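Local coordinates for protein ylmH (Streptococcus pneumoniae, PDB 2FPH) that probably binds RNA through an RRM-like domain and is thought to act in cell division in this Gram-positive bacterium, at residues A[68-73]-A[81-86]. Residues are numbered along the deposited sequence; the frame is centred on the assembly and turned at random.
Sequences RVLLYP and SDFEIS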
loop_
_atom_site.group_PDB
_atom_site.type_symbol
_atom_site.label_atom_id
_atom_site.label_comp_id
_atom_site.label_asym_id
_atom_site.label_seq_id
_atom_site.Cartn_x
_atom_site.Cartn_y
_atom_site.Cartn_z
ATOM N N ARG A 68 2.957 3.017 0.618
ATOM C CA ARG A 68 3.238 3.529 -0.730
ATOM C C ARG A 68 4.189 4.698 -0.630
ATOM O O ARG A 68 4.257 5.418 0.393
ATOM C CB ARG A 68 1.957 3.956 -1.453
ATOM C CG ARG A 68 0.886 2.933 -1.533
ATOM C CD ARG A 68 -0.363 3.335 -2.326
ATOM N NE ARG A 68 -0.091 3.425 -3.757
ATOM C CZ ARG A 68 -0.973 3.752 -4.667
ATOM N NH1 ARG A 68 -2.176 4.070 -4.288
ATOM N NH2 ARG A 68 -0.677 3.704 -5.970
ATOM N N VAL A 69 4.993 4.890 -1.675
ATOM C CA VAL A 69 6.012 5.895 -1.644
ATOM C C VAL A 69 5.810 6.850 -2.770
ATOM O O VAL A 69 5.426 6.477 -3.904
ATOM C CB VAL A 69 7.469 5.229 -1.706
ATOM C CG1 VAL A 69 8.596 6.177 -2.055
ATOM C CG2 VAL A 69 7.822 4.487 -0.392
ATOM N N LEU A 70 6.100 8.094 -2.476
ATOM C CA LEU A 70 6.060 9.107 -3.519
ATOM C C LEU A 70 7.475 9.567 -3.803
ATOM O O LEU A 70 8.234 9.922 -2.894
ATOM C CB LEU A 70 5.192 10.232 -3.037
ATOM C CG LEU A 70 3.708 10.144 -3.148
ATOM C CD1 LEU A 70 3.100 11.181 -2.233
ATOM C CD2 LEU A 70 3.424 10.359 -4.698
ATOM N N LEU A 71 7.863 9.550 -5.081
ATOM C CA LEU A 71 9.170 10.054 -5.536
ATOM C C LEU A 71 8.905 11.356 -6.271
ATOM O O LEU A 71 8.000 11.369 -7.092
ATOM C CB LEU A 71 9.810 9.009 -6.456
ATOM C CG LEU A 71 10.165 7.653 -5.801
ATOM C CD1 LEU A 71 10.513 6.509 -6.747
ATOM C CD2 LEU A 71 11.305 7.823 -4.883
ATOM N N TYR A 72 9.667 12.458 -6.062
ATOM C CA TYR A 72 9.242 13.737 -6.623
ATOM C C TYR A 72 10.346 14.779 -6.708
ATOM O O TYR A 72 11.348 14.664 -6.004
ATOM C CB TYR A 72 8.044 14.312 -5.897
ATOM C CG TYR A 72 8.237 14.370 -4.400
ATOM C CD1 TYR A 72 7.945 13.274 -3.623
ATOM C CD2 TYR A 72 8.740 15.505 -3.767
ATOM C CE1 TYR A 72 8.159 13.276 -2.259
ATOM C CE2 TYR A 72 8.941 15.510 -2.336
ATOM C CZ TYR A 72 8.621 14.400 -1.623
ATOM O OH TYR A 72 8.829 14.360 -0.238
ATOM N N PRO A 73 10.209 15.693 -7.673
ATOM C CA PRO A 73 11.099 16.858 -7.754
ATOM C C PRO A 73 10.801 17.813 -6.598
ATOM O O PRO A 73 9.723 17.736 -6.021
ATOM C CB PRO A 73 10.714 17.493 -9.084
ATOM C CG PRO A 73 10.028 16.418 -9.822
ATOM C CD PRO A 73 9.222 15.732 -8.767
ATOM N N SER A 81 -3.203 12.884 0.881
ATOM C CA SER A 81 -4.037 12.515 -0.234
ATOM C C SER A 81 -3.251 12.078 -1.507
ATOM O O SER A 81 -3.777 11.304 -2.302
ATOM C CB SER A 81 -5.065 13.620 -0.552
ATOM O OG SER A 81 -4.435 14.777 -0.989
ATOM N N ASP A 82 -2.015 12.578 -1.683
ATOM C CA ASP A 82 -1.170 12.247 -2.824
ATOM C C ASP A 82 -0.764 10.746 -2.817
ATOM O O ASP A 82 -0.342 10.227 -3.823
ATOM C CB ASP A 82 0.068 13.114 -2.816
ATOM C CG ASP A 82 -0.236 14.562 -3.085
ATOM O OD1 ASP A 82 -1.063 14.821 -3.981
ATOM O OD2 ASP A 82 0.368 15.479 -2.485
ATOM N N PHE A 83 -0.897 10.052 -1.671
ATOM C CA PHE A 83 -0.663 8.600 -1.661
ATOM C C PHE A 83 -1.837 7.711 -2.145
ATOM O O PHE A 83 -1.697 6.467 -2.379
ATOM C CB PHE A 83 -0.254 8.112 -0.255
ATOM C CG PHE A 83 1.016 8.703 0.256
ATOM C CD1 PHE A 83 2.242 8.214 -0.155
ATOM C CD2 PHE A 83 1.004 9.773 1.154
ATOM C CE1 PHE A 83 3.399 8.742 0.294
ATOM C CE2 PHE A 83 2.210 10.321 1.615
ATOM C CZ PHE A 83 3.420 9.771 1.191
ATOM N N GLU A 84 -2.993 8.329 -2.326
ATOM C CA GLU A 84 -4.155 7.642 -2.916
ATOM C C GLU A 84 -4.470 6.352 -2.133
ATOM O O GLU A 84 -4.634 5.270 -2.721
ATOM C CB GLU A 84 -3.917 7.385 -4.412
ATOM C CG GLU A 84 -3.856 8.657 -5.249
ATOM C CD GLU A 84 -3.704 8.466 -6.736
ATOM O OE1 GLU A 84 -3.893 7.365 -7.269
ATOM O OE2 GLU A 84 -3.342 9.466 -7.407
ATOM N N ILE A 85 -4.513 6.473 -0.804
ATOM C CA ILE A 85 -4.837 5.344 0.089
ATOM C C ILE A 85 -6.156 5.602 0.768
ATOM O O ILE A 85 -6.372 6.704 1.297
ATOM C CB ILE A 85 -3.713 5.110 1.152
ATOM C CG1 ILE A 85 -2.390 4.713 0.459
ATOM C CG2 ILE A 85 -4.079 3.937 2.073
ATOM C CD1 ILE A 85 -1.189 4.811 1.372
ATOM N N SER A 86 -7.036 4.589 0.753
ATOM C CA SER A 86 -8.358 4.653 1.395
ATOM C C SER A 86 -8.334 3.667 2.576
ATOM O O SER A 86 -7.719 2.592 2.473
ATOM C CB SER A 86 -9.402 4.209 0.382
ATOM O OG SER A 86 -10.743 4.357 0.811
HETATM O O HOH W 1 -3.342 4.973 -6.879
#
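Arg68 reaches across to the turn at 83-84, its side chain running antiparallel alongside that of Ile85, with Arg68 CD 3.7 Å from Ile85 CG1. The chain bends at chi3 (70°), turning NE back to the side of CB instead of anti to it, and NE is hydrogen-bonded to the carbonyl O of Thr33. NH1 comes to 3.1 Å from Phe83 O and 3.2 Å from Glu84 O, the latter at the edge of the guanidinium. NH1 also donates to a water that in turn donates to Glu84 OE1, a bridge between two charges whose atoms stay 4.8 Å apart. Arginine suits this place because its methylenes pack on an apolar branch while its cationic end lies among carbonyl oxygens and near a carboxylate, an environment likely to favour its charge. At Val69 the side chain turns the other way, onto Leu44 of helix 38-50, while its backbone passes the edge of the Phe83 ring, CA near the ring plane. Leu70 points back across the contact. Its CD1 sits over one face of Phe83, 3.6 Å from the ring centroid and 15° off the normal, in a CH-pi contact; the same methyl, apolar and compact, fills the place between ring and Asp82 CB (3.6 Å). Phe83 is also met edge-to-face by Phe61, while Asp82 OD2 accepts a hydrogen bond from Glu79 N. The turn is tied by Glu84 N to Ser81 O. Phenylalanine suits its place because its flat apolar ring takes the methyl on its face. The arrangement is a buried junction between two regions: the turn leading into strand 85-91 of the putative RNA-binding, RRM-clan region rests Phe83 on Leu70 of the middle strand of the N-terminal three-stranded sheet.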